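Long-range contacts in glutamate racemase (Francisella tularensis subsp. tularensis, PDB 3OUT), which belongs to the Asp/Glu/hydantoin racemase family and is built from two alpha/beta lobes, with D-glutamic acid bound in the pocket between them: residues Asn7-Val12 against Asp34-Gly39; Gly39-Ile44 against Phe236-Ile241; Ala52-Phe57 against Ser81-Asp86; Pro96-Ile101 against Leu209-Met214. One frame throughout, in Å; residues are numbered along the deposited sequence.

Contact 1: residues Asn7-Val12 against Asp34-Gly39; sequences NRPIGV and DIIYFG
Ile10, Gly11 and Val12 pair in parallel with Ile35, Ile36 and Tyr37, joining the two strands of a beta-alpha-beta unit whose helix 20-29 lies against the face carrying Ile10, Val12, Ile35 and Tyr37. The strand ends near Val12 are tightly packed. Backbone bonds alternate across them: Ile36 N donates to Ile10 O at 2.8 Å, Val12 N to Ile36 O, and Phe38 N to Val12 O. CG1 of Val12, anti to the backbone N (chi1 174°), meets the Tyr37 ring at its edge. Its other branch, CG2, lies 3.6 Å from Ile35 CG2, and Leu26 of the helix touches both residues.

Pro9 marks the border: its ring lies side by side with Ile36, Pro9 CG 3.7 Å from Ile36 CD1, and the hydrated part begins just before it. There Ile10 N donates to Asp34 O in a nearly straight bond (170°), tilted 31° from the carbonyl plane. Beyond, Asn7 is exposed and waters join the segments. One donates to Arg8 O and accepts from Asp34 N. Asp34 OD1 is held by Glu233 N, while a second water donates both to Asn7 O, at 2.8 Å, and to Asp34 OD2, at 2.6 Å.

Contact 2: residues Gly39-Ile44 against Phe236-Ile241; sequences GDIARI and FYVTDI
Thr239 meets Asp40 and Ala42 through a single oxygen. Its OG1 stands between its own backbone N and carbonyl carbon (chi1 55°), turned to the loop. It donates to Asp40 OD1 at 2.7 Å, using the anti lone pair of that oxygen, and accepts from Ala42 N at 3.0 Å in a nearly straight bond (N-H...O 164°). The Asp40 and Thr239 side chains cross obliquely, and the methyl of Ala42 closes in on the hydroxyl, CB to Thr239 OG1 3.4 Å. The second carboxylate oxygen, OD2, forms a salt bridge with Arg43, gripped side-on by NE and NH2 and lying in the guanidinium plane. NE reaches the syn lone pair of OD2 at 2.8 Å, whereas NH2 comes from 43° above the carboxylate plane. Tyr46 OH, from the ligand pocket, bonds the same oxygen.

Ile41 sets CG1 against Val238, 3.7 Å from its CB, next to Phe245. Ile41 CB also approaches Asp240 O at 3.3 Å. Asp240 CB rests against the Ala42 backbone, 3.5 Å from Ala42 N, and its OD1 is hydrogen-bonded to Ser50 OG and Thr53 OG1 of a neighbouring subunit. The buried N and O of Asp240 find no partner in the model.

Gly39 pairs in parallel with Val238, donating to Tyr237 O and accepting from Thr239 N, and an inverse gamma turn centred on Asp40 then leads the chain out of the sheet. Donating once and accepting once, the Thr239 hydroxyl fixes this turn to the end of strand 234-238, while the negative charge of Asp40 is probably balanced by Arg43.

Contact 3: residues Ala52-Phe57 against Ser81-Asp86; sequences ATIQKF and SAIAKD
Gln55 and Ala84 mark the closest backbone approach, 5.2 Å between CA atoms, where helix 51-67 meets helix 78-92. The segment axes pass 8.8 Å apart at a crossing angle of -52°, so the helices diverge quickly and few residues touch. Both flank the same side of the six-stranded parallel sheet, as successive helices of an alpha/beta fold. At Ile83 and Ala84 the backbone torsions depart from regular helical values, and the Ile83 carbonyl is met from the neighbouring helix.

The apolar part is carried by Ile54 and Ile83, whose side chains cross at about a right angle. CD1 of Ile54 touches CD1 of Ile83 at 3.7 Å, and lower down Ile54 CG2 lies 3.9 Å from Ile83 CG2. Ala121 of helix 120-125 touches both isoleucines, and Ile54 also rests on Thr79 of the ligand pocket. Ala84 is the small residue at the crossing, its CB 4.2 Å from Gln55 CA.

Gln55 has CG anti to its carbonyl carbon (chi1 -66°) and runs extended from there across Ile83. CG packs on Ile83 CG2, and NE2 donates to Ile83 O at 2.9 Å, with an N-H...O angle of 171°. The acceptor lies in the plane of the Gln55 amide.

A neutral amide thus serves a backbone carbonyl from the neighbouring helix. The one hydrogen bond between the two segments satisfies that carbonyl where the helix torsions are irregular, and in return fixes the Gln55 amide.

Contact 4: residues Pro96-Ile101 against Leu209-Met214; sequences PVIDVI and LQASKM
Val100 and Ala211 meet through CG1 and CB, 3.8 Å apart. The valine holds CG1 anti to its carbonyl carbon (chi1 -75°), which turns this branch to helix 208-221; CG2, placed between the backbone N and the carbonyl carbon, lies on the side of Ser81 in helix 78-92. Ile98 comes in with its short branch. CG2 is anti to the backbone N and rests 3.6 Å from Ala211 O, against the backbone of helix 208-221, and 4.1 Å from Met214 CB.

Strand 97-99 is the outermost strand, within this chain, of a six-stranded parallel sheet, and helix 208-221 packs on it almost antiparallel, the segment axes 8.2 Å apart at 160°. Ser212 of this helix turns to helix 20-29, which therefore flanks it.

Met214, modelled as selenomethionine, offers only its CB to Ile98. Its chain then extends beyond CG and leads away to Ala103 and Ser106 of helix 100-106. Asp99 has its CB on the far side of the strand from helix 208-221. It is the N-cap of helix 100-106, and its OD1 is hydrogen-bonded to Thr102 OG1.

In the fold
Contacts 1, 2 and 4 all reach the six-stranded sheet, and contact 3 joins two helices that flank it. Contacts 1 and 2 share Gly39; Tyr37 O lies 2.8 Å from Tyr237 N, a probable hydrogen bond, and the two centres are 15 Å apart. Contact 3 is enclosed in the loop that contact 2 closes, and the two touch where Arg43 makes a cation-pi contact with Phe57. Contact 3 meets contact 4 where Ala82 N lies 3.5 Å from Ile101 CD1. Contacts 2 and 4 lie on opposite sides of the chain's centre. Ile44 touches D-glutamic acid, and the side chains of Val100, Tyr37 and Ile54 stand about 6, 7 and 8 Å from it.

Contact 1: residues Asn7-Val12 against Asp34-Gly39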
loop_
_atom_site.group_PDB
_atom_site.type_symbol
_atom_site.label_atom_id
_atom_site.label_comp_id
_atom_site.label_asym_id
_atom_site.label_seq_id
_atom_site.Cartn_x
_atom_site.Cartn_y
_atom_site.Cartn_z
ATOM N N ASN B 7 -22.424 -19.305 12.712
ATOM C CA ASN B 7 -22.868 -17.920 12.899
ATOM C C ASN B 7 -21.785 -16.888 12.544
ATOM O O ASN B 7 -21.883 -15.718 12.889
ATOM C CB ASN B 7 -23.407 -17.734 14.324
ATOM C CG ASN B 7 -24.679 -18.516 14.549
ATOM O OD1 ASN B 7 -25.427 -18.772 13.612
ATOM N ND2 ASN B 7 -24.925 -18.927 15.791
ATOM N N ARG B 8 -20.751 -17.345 11.842
ATOM C CA ARG B 8 -19.739 -16.463 11.302
ATOM C C ARG B 8 -20.245 -15.857 9.991
ATOM O O ARG B 8 -21.130 -16.443 9.334
ATOM C CB ARG B 8 -18.440 -17.240 11.088
ATOM C CG ARG B 8 -17.696 -17.480 12.401
ATOM C CD ARG B 8 -16.599 -18.540 12.315
ATOM N NE ARG B 8 -16.237 -18.953 13.670
ATOM C CZ ARG B 8 -15.046 -19.409 14.044
ATOM N NH1 ARG B 8 -14.065 -19.538 13.165
ATOM N NH2 ARG B 8 -14.846 -19.734 15.313
ATOM N N PRO B 9 -19.709 -14.680 9.612
ATOM C CA PRO B 9 -20.139 -14.007 8.381
ATOM C C PRO B 9 -19.567 -14.653 7.127
ATOM O O PRO B 9 -18.532 -15.345 7.162
ATOM C CB PRO B 9 -19.594 -12.586 8.542
ATOM C CG PRO B 9 -18.387 -12.726 9.427
ATOM C CD PRO B 9 -18.602 -13.959 10.274
ATOM N N ILE B 10 -20.231 -14.378 6.008
ATOM C CA ILE B 10 -19.740 -14.684 4.660
ATOM C C ILE B 10 -18.885 -13.483 4.221
ATOM O O ILE B 10 -19.275 -12.348 4.435
ATOM C CB ILE B 10 -20.927 -14.807 3.688
ATOM C CG1 ILE B 10 -21.795 -16.001 4.059
ATOM C CG2 ILE B 10 -20.450 -14.930 2.232
ATOM C CD1 ILE B 10 -23.211 -15.957 3.435
ATOM N N GLY B 11 -17.726 -13.755 3.643
ATOM C CA GLY B 11 -16.867 -12.719 3.086
ATOM C C GLY B 11 -17.103 -12.583 1.599
ATOM O O GLY B 11 -16.949 -13.560 0.857
ATOM N N VAL B 12 -17.431 -11.376 1.159
ATOM C CA VAL B 12 -17.519 -11.076 -0.224
ATOM C C VAL B 12 -16.288 -10.238 -0.606
ATOM O O VAL B 12 -16.114 -9.106 -0.134
ATOM C CB VAL B 12 -18.829 -10.301 -0.610
ATOM C CG1 VAL B 12 -18.771 -9.900 -2.091
ATOM C CG2 VAL B 12 -20.079 -11.094 -0.244
ATOM N N ASP B 34 -24.975 -13.031 8.026
ATOM C CA ASP B 34 -24.130 -11.841 8.125
ATOM C C ASP B 34 -23.162 -11.836 6.938
ATOM O O ASP B 34 -22.693 -12.890 6.481
ATOM C CB ASP B 34 -23.325 -11.898 9.404
ATOM C CG ASP B 34 -24.181 -11.794 10.665
ATOM O OD1 ASP B 34 -25.310 -11.233 10.647
ATOM O OD2 ASP B 34 -23.679 -12.266 11.703
ATOM N N ILE B 35 -22.868 -10.649 6.409
ATOM C CA ILE B 35 -21.971 -10.498 5.258
ATOM C C ILE B 35 -20.976 -9.380 5.554
ATOM O O ILE B 35 -21.351 -8.288 6.011
ATOM C CB ILE B 35 -22.749 -10.149 3.936
ATOM C CG1 ILE B 35 -23.896 -11.158 3.673
ATOM C CG2 ILE B 35 -21.762 -10.053 2.747
ATOM C CD1 ILE B 35 -24.708 -10.859 2.421
ATOM N N ILE B 36 -19.708 -9.648 5.235
ATOM C CA ILE B 36 -18.662 -8.648 5.223
ATOM C C ILE B 36 -18.261 -8.484 3.754
ATOM O O ILE B 36 -17.796 -9.435 3.141
ATOM C CB ILE B 36 -17.415 -9.089 6.014
ATOM C CG1 ILE B 36 -17.723 -9.202 7.502
ATOM C CG2 ILE B 36 -16.248 -8.118 5.733
ATOM C CD1 ILE B 36 -16.521 -9.754 8.364
ATOM N N TYR B 37 -18.495 -7.303 3.201
ATOM C CA TYR B 37 -18.014 -6.940 1.890
ATOM C C TYR B 37 -16.651 -6.213 2.051
ATOM O O TYR B 37 -16.526 -5.303 2.902
ATOM C CB TYR B 37 -18.997 -5.995 1.209
ATOM C CG TYR B 37 -18.439 -5.360 -0.056
ATOM C CD1 TYR B 37 -18.528 -6.006 -1.282
ATOM C CD2 TYR B 37 -17.845 -4.098 -0.030
ATOM C CE1 TYR B 37 -17.980 -5.465 -2.435
ATOM C CE2 TYR B 37 -17.290 -3.548 -1.189
ATOM C CZ TYR B 37 -17.370 -4.201 -2.376
ATOM O OH TYR B 37 -16.820 -3.652 -3.538
ATOM N N PHE B 38 -15.677 -6.602 1.238
ATOM C CA PHE B 38 -14.398 -5.882 1.169
ATOM C C PHE B 38 -14.180 -5.317 -0.197
ATOM O O PHE B 38 -14.174 -6.064 -1.186
ATOM C CB PHE B 38 -13.198 -6.758 1.531
ATOM C CG PHE B 38 -11.954 -5.953 1.867
ATOM C CD1 PHE B 38 -11.629 -5.712 3.185
ATOM C CD2 PHE B 38 -11.196 -5.370 0.870
ATOM C CE1 PHE B 38 -10.548 -4.902 3.510
ATOM C CE2 PHE B 38 -10.101 -4.579 1.184
ATOM C CZ PHE B 38 -9.793 -4.352 2.525
ATOM N N GLY B 39 -13.942 -4.022 -0.274
ATOM C CA GLY B 39 -13.553 -3.420 -1.542
ATOM C C GLY B 39 -12.300 -2.589 -1.356
ATOM O O GLY B 39 -12.257 -1.692 -0.493
HETATM O O HOH W 1 -21.235 -13.048 12.141
HETATM O O HOH W 2 -23.757 -15.634 8.899
#

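Contact 2: residues Gly39-Ile44 against Phe236-Ile241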
loop_
_atom_site.group_PDB
_atom_site.type_symbol
_atom_site.label_atom_id
_atom_site.label_comp_id
_atom_site.label_asym_id
_atom_site.label_seq_id
_atom_site.Cartn_x
_atom_site.Cartn_y
_atom_site.Cartn_z
ATOM N N GLY B 39 -13.942 -4.022 -0.274
ATOM C CA GLY B 39 -13.553 -3.420 -1.542
ATOM C C GLY B 39 -12.300 -2.589 -1.356
ATOM O O GLY B 39 -12.257 -1.692 -0.493
ATOM N N ASP B 40 -11.287 -2.868 -2.170
ATOM C CA ASP B 40 -10.013 -2.132 -2.166
ATOM C C ASP B 40 -10.135 -0.880 -3.028
ATOM O O ASP B 40 -9.399 -0.685 -4.007
ATOM C CB ASP B 40 -8.888 -3.042 -2.662
ATOM C CG ASP B 40 -7.517 -2.466 -2.487
ATOM O OD1 ASP B 40 -7.330 -1.465 -1.748
ATOM O OD2 ASP B 40 -6.587 -3.045 -3.124
ATOM N N ILE B 41 -11.054 -0.017 -2.635
ATOM C CA ILE B 41 -11.381 1.226 -3.377
ATOM C C ILE B 41 -10.157 2.151 -3.596
ATOM O O ILE B 41 -10.093 2.881 -4.583
ATOM C CB ILE B 41 -12.578 1.981 -2.720
ATOM C CG1 ILE B 41 -13.759 1.049 -2.400
ATOM C CG2 ILE B 41 -13.082 3.101 -3.642
ATOM C CD1 ILE B 41 -14.241 0.140 -3.579
ATOM N N ALA B 42 -9.186 2.118 -2.684
ATOM C CA ALA B 42 -7.979 2.942 -2.815
ATOM C C ALA B 42 -7.154 2.607 -4.050
ATOM O O ALA B 42 -6.464 3.475 -4.569
ATOM C CB ALA B 42 -7.110 2.819 -1.561
ATOM N N ARG B 43 -7.206 1.356 -4.522
ATOM C CA ARG B 43 -6.264 0.898 -5.571
ATOM C C ARG B 43 -6.931 0.355 -6.825
ATOM O O ARG B 43 -6.231 -0.085 -7.748
ATOM C CB ARG B 43 -5.273 -0.117 -4.951
ATOM C CG ARG B 43 -4.626 0.390 -3.712
ATOM C CD ARG B 43 -3.542 -0.543 -3.149
ATOM N NE ARG B 43 -4.075 -1.826 -2.684
ATOM C CZ ARG B 43 -3.466 -2.651 -1.863
ATOM N NH1 ARG B 43 -2.229 -2.398 -1.415
ATOM N NH2 ARG B 43 -4.083 -3.800 -1.552
ATOM N N ILE B 44 -8.262 0.398 -6.893
ATOM C CA ILE B 44 -8.974 0.103 -8.140
ATOM C C ILE B 44 -8.593 1.116 -9.246
ATOM O O ILE B 44 -8.256 2.282 -8.981
ATOM C CB ILE B 44 -10.509 0.016 -7.973
ATOM C CG1 ILE B 44 -11.120 1.313 -7.389
ATOM C CG2 ILE B 44 -10.885 -1.248 -7.174
ATOM C CD1 ILE B 44 -12.686 1.269 -7.305
ATOM N N PHE B 236 -19.547 -3.049 5.285
ATOM C CA PHE B 236 -18.887 -2.705 4.031
ATOM C C PHE B 236 -17.572 -2.090 4.440
ATOM O O PHE B 236 -17.539 -0.955 4.944
ATOM C CB PHE B 236 -19.725 -1.766 3.171
ATOM C CG PHE B 236 -21.082 -2.380 2.794
ATOM C CD1 PHE B 236 -22.155 -2.282 3.653
ATOM C CD2 PHE B 236 -21.232 -3.100 1.613
ATOM C CE1 PHE B 236 -23.359 -2.896 3.340
ATOM C CE2 PHE B 236 -22.448 -3.679 1.300
ATOM C CZ PHE B 236 -23.482 -3.575 2.132
ATOM N N TYR B 237 -16.504 -2.861 4.281
ATOM C CA TYR B 237 -15.160 -2.401 4.620
ATOM C C TYR B 237 -14.423 -2.025 3.358
ATOM O O TYR B 237 -14.341 -2.820 2.420
ATOM C CB TYR B 237 -14.410 -3.512 5.320
ATOM C CG TYR B 237 -14.788 -3.748 6.767
ATOM C CD1 TYR B 237 -14.918 -2.687 7.673
ATOM C CD2 TYR B 237 -14.915 -5.038 7.242
ATOM C CE1 TYR B 237 -15.199 -2.938 9.041
ATOM C CE2 TYR B 237 -15.186 -5.313 8.562
ATOM C CZ TYR B 237 -15.340 -4.262 9.471
ATOM O OH TYR B 237 -15.566 -4.538 10.824
ATOM N N VAL B 238 -13.926 -0.780 3.295
ATOM C CA VAL B 238 -13.294 -0.290 2.102
ATOM C C VAL B 238 -12.015 0.475 2.444
ATOM O O VAL B 238 -11.914 1.092 3.525
ATOM C CB VAL B 238 -14.282 0.597 1.265
ATOM C CG1 VAL B 238 -15.453 -0.259 0.775
ATOM C CG2 VAL B 238 -14.827 1.779 2.098
ATOM N N THR B 239 -11.058 0.466 1.508
ATOM C CA THR B 239 -9.791 1.167 1.732
ATOM C C THR B 239 -9.793 2.626 1.251
ATOM O O THR B 239 -8.827 3.331 1.465
ATOM C CB THR B 239 -8.620 0.417 1.062
ATOM O OG1 THR B 239 -8.924 0.237 -0.313
ATOM C CG2 THR B 239 -8.418 -0.958 1.730
ATOM N N ASP B 240 -10.884 3.060 0.631
ATOM C CA ASP B 240 -11.078 4.508 0.363
ATOM C C ASP B 240 -12.553 4.799 0.243
ATOM O O ASP B 240 -13.352 3.904 -0.089
ATOM C CB ASP B 240 -10.396 4.901 -0.935
ATOM C CG ASP B 240 -10.240 6.404 -1.069
ATOM O OD1 ASP B 240 -10.194 7.056 0.011
ATOM O OD2 ASP B 240 -10.220 6.918 -2.219
ATOM N N ILE B 241 -12.913 6.058 0.524
ATOM C CA ILE B 241 -14.283 6.521 0.327
ATOM C C ILE B 241 -14.179 7.843 -0.420
ATOM O O ILE B 241 -14.200 8.924 0.188
ATOM C CB ILE B 241 -15.114 6.606 1.657
ATOM C CG1 ILE B 241 -15.129 5.221 2.310
ATOM C CG2 ILE B 241 -16.511 7.152 1.360
ATOM C CD1 ILE B 241 -15.690 5.204 3.711
#

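Contact 3: residues Ala52-Phe57 against Ser81-Asp86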
loop_
_atom_site.group_PDB
_atom_site.type_symbol
_atom_site.label_atom_id
_atom_site.label_comp_id
_atom_site.label_asym_id
_atom_site.label_seq_id
_atom_site.Cartn_x
_atom_site.Cartn_y
_atom_site.Cartn_z
ATOM N N ALA B 52 1.475 -9.680 -11.072
ATOM C CA ALA B 52 2.243 -9.681 -9.804
ATOM C C ALA B 52 1.565 -8.761 -8.803
ATOM O O ALA B 52 1.416 -9.102 -7.622
ATOM C CB ALA B 52 3.707 -9.280 -10.037
ATOM N N THR B 53 1.103 -7.616 -9.271
ATOM C CA THR B 53 0.485 -6.655 -8.376
ATOM C C THR B 53 -0.909 -7.081 -7.928
ATOM O O THR B 53 -1.263 -6.923 -6.763
ATOM C CB THR B 53 0.448 -5.278 -9.032
ATOM O OG1 THR B 53 1.786 -4.799 -9.035
ATOM C CG2 THR B 53 -0.373 -4.306 -8.199
ATOM N N ILE B 54 -1.679 -7.675 -8.833
ATOM C CA ILE B 54 -2.991 -8.191 -8.465
ATOM C C ILE B 54 -2.846 -9.262 -7.405
ATOM O O ILE B 54 -3.615 -9.256 -6.430
ATOM C CB ILE B 54 -3.805 -8.690 -9.673
ATOM C CG1 ILE B 54 -4.164 -7.485 -10.586
ATOM C CG2 ILE B 54 -5.047 -9.456 -9.180
ATOM C CD1 ILE B 54 -4.576 -7.876 -11.997
ATOM N N GLN B 55 -1.867 -10.159 -7.550
ATOM C CA GLN B 55 -1.626 -11.168 -6.518
ATOM C C GLN B 55 -1.224 -10.579 -5.168
ATOM O O GLN B 55 -1.678 -11.063 -4.143
ATOM C CB GLN B 55 -0.595 -12.218 -6.952
ATOM C CG GLN B 55 -1.086 -13.065 -8.086
ATOM C CD GLN B 55 -0.232 -14.294 -8.368
ATOM O OE1 GLN B 55 0.899 -14.425 -7.910
ATOM N NE2 GLN B 55 -0.827 -15.261 -9.061
ATOM N N LYS B 56 -0.344 -9.573 -5.169
ATOM C CA LYS B 56 0.072 -8.886 -3.965
ATOM C C LYS B 56 -1.137 -8.301 -3.242
ATOM O O LYS B 56 -1.322 -8.543 -2.039
ATOM C CB LYS B 56 1.079 -7.768 -4.307
ATOM C CG LYS B 56 1.536 -7.039 -3.056
ATOM C CD LYS B 56 2.435 -5.856 -3.391
ATOM C CE LYS B 56 2.948 -5.146 -2.107
ATOM N NZ LYS B 56 4.083 -5.926 -1.425
ATOM N N PHE B 57 -2.002 -7.588 -3.981
ATOM C CA PHE B 57 -3.167 -6.937 -3.397
ATOM C C PHE B 57 -4.130 -7.970 -2.840
ATOM O O PHE B 57 -4.649 -7.848 -1.688
ATOM C CB PHE B 57 -3.893 -6.122 -4.468
ATOM C CG PHE B 57 -3.201 -4.877 -4.911
ATOM C CD1 PHE B 57 -2.073 -4.388 -4.301
ATOM C CD2 PHE B 57 -3.757 -4.189 -5.996
ATOM C CE1 PHE B 57 -1.506 -3.209 -4.754
ATOM C CE2 PHE B 57 -3.201 -3.027 -6.450
ATOM C CZ PHE B 57 -2.084 -2.552 -5.813
ATOM N N SER B 81 -10.375 -13.437 -9.457
ATOM C CA SER B 81 -10.578 -14.890 -9.707
ATOM C C SER B 81 -9.642 -15.457 -10.773
ATOM O O SER B 81 -9.175 -16.589 -10.678
ATOM C CB SER B 81 -12.009 -15.139 -10.159
ATOM O OG SER B 81 -12.975 -14.804 -9.128
ATOM N N ALA B 82 -9.431 -14.700 -11.828
ATOM C CA ALA B 82 -8.588 -15.112 -12.931
ATOM C C ALA B 82 -7.121 -15.310 -12.548
ATOM O O ALA B 82 -6.412 -16.195 -13.071
ATOM C CB ALA B 82 -8.641 -14.049 -14.033
ATOM N N ILE B 83 -6.646 -14.426 -11.673
ATOM C CA ILE B 83 -5.214 -14.249 -11.445
ATOM C C ILE B 83 -4.735 -14.678 -10.074
ATOM O O ILE B 83 -3.579 -15.102 -9.955
ATOM C CB ILE B 83 -4.801 -12.778 -11.767
ATOM C CG1 ILE B 83 -4.886 -12.580 -13.282
ATOM C CG2 ILE B 83 -3.432 -12.387 -11.177
ATOM C CD1 ILE B 83 -5.066 -11.113 -13.754
ATOM N N ALA B 84 -5.606 -14.598 -9.062
ATOM C CA ALA B 84 -5.224 -14.796 -7.662
ATOM C C ALA B 84 -6.038 -15.791 -6.900
ATOM O O ALA B 84 -5.903 -15.880 -5.671
ATOM C CB ALA B 84 -5.216 -13.407 -6.911
ATOM N N LYS B 85 -6.840 -16.628 -7.584
ATOM C CA LYS B 85 -7.664 -17.586 -6.867
ATOM C C LYS B 85 -6.822 -18.485 -5.992
ATOM O O LYS B 85 -7.187 -18.746 -4.855
ATOM C CB LYS B 85 -8.491 -18.439 -7.841
ATOM C CG LYS B 85 -9.504 -19.373 -7.187
ATOM C CD LYS B 85 -10.331 -20.107 -8.245
ATOM C CE LYS B 85 -9.530 -21.072 -9.100
ATOM N NZ LYS B 85 -10.452 -22.016 -9.848
ATOM N N ASP B 86 -5.702 -18.998 -6.508
ATOM C CA ASP B 86 -4.898 -19.925 -5.730
ATOM C C ASP B 86 -4.219 -19.263 -4.532
ATOM O O ASP B 86 -4.131 -19.881 -3.477
ATOM C CB ASP B 86 -3.862 -20.613 -6.630
ATOM C CG ASP B 86 -4.497 -21.641 -7.583
ATOM O OD1 ASP B 86 -5.697 -22.003 -7.446
ATOM O OD2 ASP B 86 -3.773 -22.087 -8.490
#

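Contact 4: residues Pro96-Ile101 against Leu209-Met214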
loop_
_atom_site.group_PDB
_atom_site.type_symbol
_atom_site.label_atom_id
_atom_site.label_comp_id
_atom_site.label_asym_id
_atom_site.label_seq_id
_atom_site.Cartn_x
_atom_site.Cartn_y
_atom_site.Cartn_z
ATOM N N PRO B 96 -13.730 -22.426 2.711
ATOM C CA PRO B 96 -13.995 -22.589 1.299
ATOM C C PRO B 96 -14.076 -21.269 0.547
ATOM O O PRO B 96 -14.583 -20.293 1.079
ATOM C CB PRO B 96 -15.353 -23.278 1.260
ATOM C CG PRO B 96 -16.009 -22.941 2.498
ATOM C CD PRO B 96 -14.886 -22.809 3.530
ATOM N N VAL B 97 -13.610 -21.305 -0.699
ATOM C CA VAL B 97 -13.603 -20.166 -1.597
ATOM C C VAL B 97 -14.359 -20.527 -2.864
ATOM O O VAL B 97 -13.997 -21.495 -3.572
ATOM C CB VAL B 97 -12.150 -19.758 -1.958
ATOM C CG1 VAL B 97 -12.150 -18.591 -2.918
ATOM C CG2 VAL B 97 -11.348 -19.455 -0.695
ATOM N N ILE B 98 -15.398 -19.751 -3.157
ATOM C CA ILE B 98 -16.184 -19.859 -4.366
ATOM C C ILE B 98 -15.762 -18.689 -5.242
ATOM O O ILE B 98 -15.501 -17.619 -4.725
ATOM C CB ILE B 98 -17.692 -19.706 -4.038
ATOM C CG1 ILE B 98 -18.225 -20.840 -3.133
ATOM C CG2 ILE B 98 -18.521 -19.555 -5.298
ATOM C CD1 ILE B 98 -18.117 -22.173 -3.745
ATOM N N ASP B 99 -15.702 -18.858 -6.550
ATOM C CA ASP B 99 -15.267 -17.739 -7.444
ATOM C C ASP B 99 -16.173 -17.605 -8.653
ATOM O O ASP B 99 -16.777 -18.584 -9.108
ATOM C CB ASP B 99 -13.819 -17.876 -7.885
ATOM C CG ASP B 99 -13.625 -18.950 -8.893
ATOM O OD1 ASP B 99 -13.565 -20.145 -8.500
ATOM O OD2 ASP B 99 -13.604 -18.618 -10.090
ATOM N N VAL B 100 -16.277 -16.389 -9.179
ATOM C CA VAL B 100 -17.217 -16.105 -10.270
ATOM C C VAL B 100 -16.828 -16.733 -11.602
ATOM O O VAL B 100 -17.709 -16.976 -12.419
ATOM C CB VAL B 100 -17.465 -14.592 -10.493
ATOM C CG1 VAL B 100 -18.362 -14.035 -9.407
ATOM C CG2 VAL B 100 -16.118 -13.728 -10.596
ATOM N N ILE B 101 -15.545 -17.014 -11.855
ATOM C CA ILE B 101 -15.168 -17.662 -13.098
ATOM C C ILE B 101 -15.654 -19.109 -13.091
ATOM O O ILE B 101 -16.204 -19.570 -14.093
ATOM C CB ILE B 101 -13.664 -17.540 -13.397
ATOM C CG1 ILE B 101 -13.300 -16.066 -13.616
ATOM C CG2 ILE B 101 -13.258 -18.391 -14.611
ATOM C CD1 ILE B 101 -11.857 -15.831 -14.008
ATOM N N LEU B 209 -25.201 -14.451 -9.922
ATOM C CA LEU B 209 -26.186 -15.190 -9.142
ATOM C C LEU B 209 -25.794 -16.663 -8.995
ATOM O O LEU B 209 -25.945 -17.229 -7.927
ATOM C CB LEU B 209 -27.592 -15.054 -9.745
ATOM C CG LEU B 209 -28.703 -15.720 -8.934
ATOM C CD1 LEU B 209 -28.851 -15.184 -7.485
ATOM C CD2 LEU B 209 -30.004 -15.562 -9.763
ATOM N N GLN B 210 -25.291 -17.254 -10.070
ATOM C CA GLN B 210 -24.800 -18.647 -10.047
ATOM C C GLN B 210 -23.731 -18.810 -8.974
ATOM O O GLN B 210 -23.773 -19.783 -8.202
ATOM C CB GLN B 210 -24.268 -19.047 -11.403
ATOM C CG GLN B 210 -23.671 -20.468 -11.505
ATOM C CD GLN B 210 -24.694 -21.615 -11.373
ATOM O OE1 GLN B 210 -25.832 -21.427 -10.968
ATOM N NE2 GLN B 210 -24.267 -22.813 -11.730
ATOM N N ALA B 211 -22.793 -17.857 -8.896
ATOM C CA ALA B 211 -21.776 -17.911 -7.837
ATOM C C ALA B 211 -22.406 -17.886 -6.450
ATOM O O ALA B 211 -22.042 -18.655 -5.545
ATOM C CB ALA B 211 -20.704 -16.722 -8.015
ATOM N N SER B 212 -23.387 -17.003 -6.265
ATOM C CA SER B 212 -24.103 -16.957 -4.988
ATOM C C SER B 212 -24.813 -18.275 -4.667
ATOM O O SER B 212 -24.774 -18.739 -3.536
ATOM C CB SER B 212 -25.070 -15.785 -4.983
ATOM O OG SER B 212 -24.374 -14.572 -5.259
ATOM N N LYS B 213 -25.457 -18.867 -5.671
ATOM C CA LYS B 213 -26.093 -20.193 -5.507
ATOM C C LYS B 213 -25.124 -21.299 -5.149
ATOM O O LYS B 213 -25.475 -22.172 -4.353
ATOM C CB LYS B 213 -26.878 -20.550 -6.751
ATOM C CG LYS B 213 -28.045 -19.612 -6.930
ATOM C CD LYS B 213 -29.056 -20.103 -7.903
ATOM C CE LYS B 213 -28.544 -20.332 -9.262
ATOM N NZ LYS B 213 -29.665 -20.825 -10.149
HETATM N N MSE B 214 -23.915 -21.251 -5.716
HETATM C CA MSE B 214 -22.870 -22.206 -5.365
HETATM C C MSE B 214 -22.526 -22.085 -3.880
HETATM O O MSE B 214 -22.320 -23.087 -3.203
HETATM C CB MSE B 214 -21.628 -22.060 -6.273
HETATM C CG MSE B 214 -21.887 -22.531 -7.679
HETATM SE SE MSE B 214 -20.325 -22.159 -8.762
HETATM C CE MSE B 214 -20.511 -23.649 -10.028
#